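Long-range contact in aminoglycoside 3'-phosphotransferase AphA1-IAB (Acinetobacter baumannii, PDB 4GKH), which phosphorylates kanamycin and related aminoglycosides at the 3'-hydroxyl, giving bacteria resistance to these antibiotics: residues I223-N235 with L248-L262. Numbering follows the deposited sequence.
With KAN (kanamycin a), chain M.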
loop_
_atom_site.group_PDB
_atom_site.type_symbol
_atom_site.label_atom_id
_atom_site.label_comp_id
_atom_site.label_asym_id
_atom_site.label_seq_id
_atom_site.Cartn_x
_atom_site.Cartn_y
_atom_site.Cartn_z
ATOM N N ILE A 223 -12.912 -2.558 -1.536
ATOM C CA ILE A 223 -13.710 -1.535 -2.205
ATOM C C ILE A 223 -13.645 -0.206 -1.424
ATOM O O ILE A 223 -13.939 -0.161 -0.229
ATOM C CB ILE A 223 -15.166 -1.978 -2.391
ATOM C CG1 ILE A 223 -15.230 -3.259 -3.250
ATOM C CG2 ILE A 223 -15.982 -0.838 -3.020
ATOM C CD1 ILE A 223 -16.622 -3.912 -3.327
ATOM N N ALA A 224 -13.250 0.863 -2.110
ATOM C CA ALA A 224 -13.166 2.204 -1.518
ATOM C C ALA A 224 -13.254 3.260 -2.626
ATOM O O ALA A 224 -13.336 2.925 -3.813
ATOM C CB ALA A 224 -11.876 2.349 -0.724
ATOM N N ASP A 225 -13.260 4.536 -2.259
ATOM C CA ASP A 225 -13.295 5.587 -3.286
ATOM C C ASP A 225 -11.969 5.560 -4.058
ATOM O O ASP A 225 -10.928 5.289 -3.466
ATOM C CB ASP A 225 -13.518 6.964 -2.641
ATOM C CG ASP A 225 -13.696 8.062 -3.669
ATOM O OD1 ASP A 225 -12.673 8.620 -4.123
ATOM O OD2 ASP A 225 -14.854 8.354 -4.032
ATOM N N ARG A 226 -11.991 5.858 -5.361
ATOM C CA ARG A 226 -10.743 5.816 -6.146
ATOM C C ARG A 226 -9.667 6.780 -5.615
ATOM O O ARG A 226 -8.475 6.552 -5.802
ATOM C CB ARG A 226 -11.005 6.035 -7.649
ATOM C CG ARG A 226 -11.553 7.397 -8.030
ATOM C CD ARG A 226 -11.818 7.511 -9.549
ATOM N NE ARG A 226 -13.065 6.874 -9.963
ATOM C CZ ARG A 226 -13.155 5.850 -10.813
ATOM N NH1 ARG A 226 -12.073 5.324 -11.363
ATOM N NH2 ARG A 226 -14.342 5.344 -11.118
ATOM N N TYR A 227 -10.077 7.843 -4.928
ATOM C CA TYR A 227 -9.099 8.789 -4.372
ATOM C C TYR A 227 -8.275 8.230 -3.197
ATOM O O TYR A 227 -7.287 8.835 -2.780
ATOM C CB TYR A 227 -9.769 10.120 -3.997
ATOM C CG TYR A 227 -9.964 11.049 -5.178
ATOM C CD1 TYR A 227 -10.936 10.790 -6.142
ATOM C CD2 TYR A 227 -9.183 12.195 -5.322
ATOM C CE1 TYR A 227 -11.114 11.632 -7.234
ATOM C CE2 TYR A 227 -9.356 13.046 -6.406
ATOM C CZ TYR A 227 -10.326 12.763 -7.355
ATOM O OH TYR A 227 -10.500 13.619 -8.424
ATOM N N GLN A 228 -8.665 7.076 -2.661
ATOM C CA GLN A 228 -7.817 6.419 -1.665
ATOM C C GLN A 228 -6.437 6.131 -2.243
ATOM O O GLN A 228 -5.423 6.285 -1.567
ATOM C CB GLN A 228 -8.435 5.097 -1.184
ATOM C CG GLN A 228 -7.461 4.248 -0.336
ATOM C CD GLN A 228 -7.029 4.955 0.945
ATOM O OE1 GLN A 228 -7.731 5.836 1.443
ATOM N NE2 GLN A 228 -5.864 4.573 1.484
ATOM N N ASP A 229 -6.397 5.711 -3.501
ATOM C CA ASP A 229 -5.125 5.378 -4.139
ATOM C C ASP A 229 -4.502 6.606 -4.776
ATOM O O ASP A 229 -3.290 6.814 -4.690
ATOM C CB ASP A 229 -5.314 4.260 -5.186
ATOM C CG ASP A 229 -5.635 2.888 -4.534
ATOM O OD1 ASP A 229 -5.265 2.680 -3.346
ATOM O OD2 ASP A 229 -6.252 2.035 -5.219
ATOM N N LEU A 230 -5.333 7.416 -5.419
ATOM C CA LEU A 230 -4.841 8.612 -6.074
ATOM C C LEU A 230 -4.175 9.546 -5.061
ATOM O O LEU A 230 -3.132 10.123 -5.358
ATOM C CB LEU A 230 -5.969 9.334 -6.799
ATOM C CG LEU A 230 -6.520 8.681 -8.067
ATOM C CD1 LEU A 230 -7.878 9.287 -8.385
ATOM C CD2 LEU A 230 -5.540 8.867 -9.241
ATOM N N ALA A 231 -4.755 9.674 -3.866
ATOM C CA ALA A 231 -4.251 10.653 -2.891
ATOM C C ALA A 231 -2.860 10.293 -2.404
ATOM O O ALA A 231 -1.966 11.145 -2.309
ATOM C CB ALA A 231 -5.205 10.783 -1.692
ATOM N N ILE A 232 -2.681 9.022 -2.077
ATOM C CA ILE A 232 -1.424 8.581 -1.506
ATOM C C ILE A 232 -0.290 8.683 -2.514
ATOM O O ILE A 232 0.809 9.111 -2.170
ATOM C CB ILE A 232 -1.559 7.162 -0.914
ATOM C CG1 ILE A 232 -2.507 7.221 0.293
ATOM C CG2 ILE A 232 -0.196 6.597 -0.529
ATOM C CD1 ILE A 232 -2.595 5.913 1.101
ATOM N N LEU A 233 -0.556 8.313 -3.766
ATOM C CA LEU A 233 0.492 8.401 -4.779
ATOM C C LEU A 233 0.798 9.870 -5.079
ATOM O O LEU A 233 1.958 10.262 -5.259
ATOM C CB LEU A 233 0.069 7.660 -6.058
ATOM C CG LEU A 233 1.133 7.650 -7.167
ATOM C CD1 LEU A 233 2.449 7.086 -6.636
ATOM C CD2 LEU A 233 0.652 6.840 -8.376
ATOM N N TRP A 234 -0.254 10.683 -5.164
ATOM C CA TRP A 234 -0.102 12.122 -5.415
ATOM C C TRP A 234 0.758 12.772 -4.316
ATOM O O TRP A 234 1.609 13.639 -4.573
ATOM C CB TRP A 234 -1.492 12.782 -5.493
ATOM C CG TRP A 234 -1.489 14.247 -5.783
ATOM C CD1 TRP A 234 -1.515 14.840 -7.016
ATOM C CD2 TRP A 234 -1.500 15.312 -4.827
ATOM N NE1 TRP A 234 -1.513 16.207 -6.882
ATOM C CE2 TRP A 234 -1.502 16.523 -5.550
ATOM C CE3 TRP A 234 -1.483 15.360 -3.433
ATOM C CZ2 TRP A 234 -1.503 17.773 -4.924
ATOM C CZ3 TRP A 234 -1.479 16.611 -2.806
ATOM C CH2 TRP A 234 -1.492 17.792 -3.553
ATOM N N ASN A 235 0.540 12.332 -3.083
ATOM C CA ASN A 235 1.324 12.839 -1.956
ATOM C C ASN A 235 2.813 12.487 -2.138
ATOM O O ASN A 235 3.684 13.353 -1.991
ATOM C CB ASN A 235 0.780 12.284 -0.626
ATOM C CG ASN A 235 1.333 13.025 0.584
ATOM O OD1 ASN A 235 1.507 14.241 0.552
ATOM N ND2 ASN A 235 1.611 12.298 1.651
ATOM N N LEU A 248 -0.051 12.628 -13.014
ATOM C CA LEU A 248 -0.703 11.434 -12.497
ATOM C C LEU A 248 -2.204 11.482 -12.759
ATOM O O LEU A 248 -2.766 10.545 -13.312
ATOM C CB LEU A 248 -0.443 11.278 -11.002
ATOM C CG LEU A 248 -1.303 10.182 -10.372
ATOM C CD1 LEU A 248 -0.962 8.826 -10.984
ATOM C CD2 LEU A 248 -1.129 10.188 -8.831
ATOM N N PHE A 249 -2.844 12.577 -12.362
ATOM C CA PHE A 249 -4.266 12.763 -12.644
ATOM C C PHE A 249 -4.581 12.797 -14.140
ATOM O O PHE A 249 -5.522 12.134 -14.593
ATOM C CB PHE A 249 -4.798 14.023 -11.971
ATOM C CG PHE A 249 -5.128 13.832 -10.525
ATOM C CD1 PHE A 249 -6.258 13.132 -10.152
ATOM C CD2 PHE A 249 -4.310 14.355 -9.537
ATOM C CE1 PHE A 249 -6.567 12.950 -8.816
ATOM C CE2 PHE A 249 -4.618 14.181 -8.204
ATOM C CZ PHE A 249 -5.743 13.470 -7.844
ATOM N N GLN A 250 -3.811 13.583 -14.896
ATOM C CA GLN A 250 -4.005 13.676 -16.335
ATOM C C GLN A 250 -4.005 12.316 -17.034
ATOM O O GLN A 250 -4.934 12.001 -17.782
ATOM C CB GLN A 250 -2.946 14.579 -16.970
ATOM C CG GLN A 250 -2.934 14.540 -18.498
ATOM C CD GLN A 250 -4.158 15.182 -19.109
ATOM O OE1 GLN A 250 -4.555 14.848 -20.227
ATOM N NE2 GLN A 250 -4.765 16.115 -18.381
ATOM N N LYS A 251 -2.968 11.519 -16.792
ATOM C CA LYS A 251 -2.811 10.227 -17.466
ATOM C C LYS A 251 -3.838 9.223 -16.958
ATOM O O LYS A 251 -4.286 8.360 -17.698
ATOM C CB LYS A 251 -1.383 9.688 -17.278
ATOM C CG LYS A 251 -0.344 10.549 -18.041
ATOM C CD LYS A 251 -0.597 10.481 -19.523
ATOM C CE LYS A 251 0.388 11.335 -20.298
ATOM N NZ LYS A 251 0.349 10.965 -21.740
ATOM N N TYR A 252 -4.210 9.351 -15.691
ATOM C CA TYR A 252 -5.208 8.454 -15.090
ATOM C C TYR A 252 -6.577 8.695 -15.740
ATOM O O TYR A 252 -7.401 7.787 -15.850
ATOM C CB TYR A 252 -5.284 8.691 -13.578
ATOM C CG TYR A 252 -6.349 7.881 -12.883
ATOM C CD1 TYR A 252 -6.096 6.582 -12.459
ATOM C CD2 TYR A 252 -7.603 8.421 -12.640
ATOM C CE1 TYR A 252 -7.067 5.842 -11.798
ATOM C CE2 TYR A 252 -8.577 7.692 -11.994
ATOM C CZ TYR A 252 -8.304 6.408 -11.575
ATOM O OH TYR A 252 -9.283 5.700 -10.933
ATOM N N GLY A 253 -6.812 9.936 -16.159
ATOM C CA GLY A 253 -8.020 10.291 -16.887
ATOM C C GLY A 253 -8.879 11.330 -16.192
ATOM O O GLY A 253 -10.041 11.530 -16.553
ATOM N N ILE A 254 -8.311 12.001 -15.195
ATOM C CA ILE A 254 -9.030 13.041 -14.459
ATOM C C ILE A 254 -8.455 14.422 -14.739
ATOM O O ILE A 254 -7.312 14.703 -14.395
ATOM C CB ILE A 254 -8.973 12.792 -12.944
ATOM C CG1 ILE A 254 -9.813 11.569 -12.579
ATOM C CG2 ILE A 254 -9.486 14.011 -12.193
ATOM C CD1 ILE A 254 -9.683 11.137 -11.112
ATOM N N ASP A 255 -9.252 15.283 -15.361
ATOM C CA ASP A 255 -8.800 16.628 -15.708
ATOM C C ASP A 255 -9.042 17.669 -14.623
ATOM O O ASP A 255 -8.330 18.666 -14.557
ATOM C CB ASP A 255 -9.440 17.092 -17.009
ATOM C CG ASP A 255 -8.808 16.455 -18.217
ATOM O OD1 ASP A 255 -7.586 16.189 -18.176
ATOM O OD2 ASP A 255 -9.535 16.217 -19.198
ATOM N N ASN A 256 -10.052 17.457 -13.789
ATOM C CA ASN A 256 -10.293 18.372 -12.675
ATOM C C ASN A 256 -10.336 17.621 -11.356
ATOM O O ASN A 256 -11.406 17.203 -10.914
ATOM C CB ASN A 256 -11.572 19.182 -12.884
ATOM C CG ASN A 256 -11.435 20.208 -14.000
ATOM O OD1 ASN A 256 -10.933 21.314 -13.789
ATOM N ND2 ASN A 256 -11.884 19.843 -15.194
ATOM N N PRO A 257 -9.161 17.422 -10.740
ATOM C CA PRO A 257 -9.065 16.703 -9.463
ATOM C C PRO A 257 -10.045 17.268 -8.431
ATOM O O PRO A 257 -10.249 18.477 -8.374
ATOM C CB PRO A 257 -7.616 16.946 -9.034
ATOM C CG PRO A 257 -6.870 17.158 -10.333
ATOM C CD PRO A 257 -7.844 17.893 -11.218
ATOM N N ASP A 258 -10.669 16.381 -7.665
ATOM C CA ASP A 258 -11.635 16.754 -6.643
ATOM C C ASP A 258 -10.819 17.030 -5.388
ATOM O O ASP A 258 -10.426 16.106 -4.686
ATOM C CB ASP A 258 -12.604 15.589 -6.416
ATOM C CG ASP A 258 -13.699 15.899 -5.396
ATOM O OD1 ASP A 258 -13.482 16.700 -4.463
ATOM O OD2 ASP A 258 -14.800 15.326 -5.532
HETATM N N MSE A 259 -10.561 18.305 -5.118
HETATM C CA MSE A 259 -9.667 18.688 -4.034
HETATM C C MSE A 259 -10.191 18.238 -2.660
HETATM O O MSE A 259 -9.408 17.882 -1.780
HETATM C CB MSE A 259 -9.424 20.198 -4.054
HETATM C CG MSE A 259 -8.764 20.703 -5.336
HETATM SE SE MSE A 259 -7.210 19.648 -5.807
HETATM C CE MSE A 259 -6.036 20.137 -4.336
ATOM N N ASN A 260 -11.511 18.251 -2.486
ATOM C CA ASN A 260 -12.113 17.787 -1.240
ATOM C C ASN A 260 -11.843 16.309 -0.982
ATOM O O ASN A 260 -11.509 15.917 0.140
ATOM C CB ASN A 260 -13.615 18.058 -1.225
ATOM C CG ASN A 260 -14.269 17.639 0.077
ATOM O OD1 ASN A 260 -14.104 18.298 1.106
ATOM N ND2 ASN A 260 -15.018 16.541 0.041
ATOM N N LYS A 261 -11.983 15.484 -2.015
ATOM C CA LYS A 261 -11.731 14.061 -1.848
ATOM C C LYS A 261 -10.244 13.799 -1.695
ATOM O O LYS A 261 -9.831 12.911 -0.955
ATOM C CB LYS A 261 -12.306 13.239 -3.014
ATOM C CG LYS A 261 -13.827 13.178 -3.024
ATOM C CD LYS A 261 -14.336 11.860 -3.619
ATOM C CE LYS A 261 -14.223 11.799 -5.108
ATOM N NZ LYS A 261 -15.049 10.674 -5.621
ATOM N N LEU A 262 -9.433 14.595 -2.382
ATOM C CA LEU A 262 -7.991 14.465 -2.241
ATOM C C LEU A 262 -7.590 14.738 -0.778
ATOM O O LEU A 262 -6.897 13.934 -0.135
ATOM C CB LEU A 262 -7.297 15.465 -3.177
ATOM C CG LEU A 262 -5.770 15.459 -3.265
ATOM C CD1 LEU A 262 -5.264 14.080 -3.570
ATOM C CD2 LEU A 262 -5.295 16.448 -4.337
HETATM C C1 KAN M . 3.947 5.479 6.026
HETATM C C2 KAN M . 4.048 4.310 5.070
HETATM C C3 KAN M . 2.919 3.313 5.245
HETATM C C4 KAN M . 2.956 2.798 6.683
HETATM C C5 KAN M . 2.776 3.980 7.617
HETATM C C6 KAN M . 2.855 3.385 9.022
HETATM C C7 KAN M . 1.915 10.352 5.764
HETATM C C8 KAN M . 3.349 9.929 5.566
HETATM C C9 KAN M . 3.347 8.453 5.107
HETATM C C10 KAN M . 2.721 7.537 6.181
HETATM C C11 KAN M . 1.248 7.989 6.335
HETATM C C12 KAN M . 1.223 9.443 6.793
HETATM C C13 KAN M . 5.336 11.009 4.599
HETATM C C14 KAN M . 5.515 12.459 4.146
HETATM C C15 KAN M . 5.070 12.731 2.727
HETATM C C16 KAN M . 5.861 11.835 1.799
HETATM C C17 KAN M . 5.563 10.399 2.212
HETATM C C18 KAN M . 6.148 9.352 1.237
HETATM N N1 KAN M . 2.684 4.450 10.017
HETATM N N2 KAN M . 0.601 7.148 7.357
HETATM N N3 KAN M . 1.977 11.754 6.236
HETATM N N4 KAN M . 5.342 14.130 2.374
HETATM O O5 KAN M . 3.853 4.925 7.387
HETATM O O6 KAN M . 4.043 4.819 3.724
HETATM O O7 KAN M . 3.133 2.239 4.319
HETATM O O8 KAN M . 1.881 1.878 6.912
HETATM O O9 KAN M . 2.721 6.162 5.745
HETATM O O10 KAN M . 4.676 8.033 4.703
HETATM O O11 KAN M . 3.918 10.845 4.598
HETATM O O12 KAN M . 5.969 10.173 3.597
HETATM O O13 KAN M . 4.825 13.261 5.111
HETATM O O14 KAN M . 5.405 12.058 0.471
HETATM O O15 KAN M . 5.660 8.031 1.604
#
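Asp225 OD2 is gripped by Lys261 NZ at 2.8 Å, in a salt bridge that uses the syn lone pair, and by the backbone N of Asp192. The other oxygen, OD1, accepts from Tyr227 N in a capping bond at the turn that leads into the helix, so one carboxylate joins the helix entry to Lys261. Next to it, Arg226 NH1 donates to Tyr252 OH at 2.8 Å; the hydroxyl lies close to the guanidinium plane and also bonds His133, while Arg226 NE forms a salt bridge with Asp192.

Tyr227 is the residue most extensively covered by 248-262. Its CG stands anti to the carbonyl carbon (chi1 -81°), which carries OH to Asp258 N, 2.9 Å away, at the N-cap of helix 259-269. Opposite faces of this ring are covered by Leu230 CD1 and Lys261 CB, the latter a CH-pi contact. Leu230 is forked: CD2 sits over the centre of the Tyr252 ring, 3.9 Å from its centroid, and CD1 meets Ile254 CD1. Phe249 lies between Tyr227 and Trp234, turned obliquely to both; its CE2 comes within 3.4 Å of Trp234 CD1, completing an aromatic cluster. Leu262 CD2 stands almost on the normal of the Trp234 six-membered ring (3° off), while its CD1 packs on Ala231.

Asn235 lines the kanamycin pocket beside Asp168. In this kinase-like fold, the N-to-C directions of 227-235 and 248-252 differ by 142°, roughly antiparallel. Helix 118-133 adjoins through His133, and strand 224-225, which leads into helix 227-237, pairs with strand 193-196.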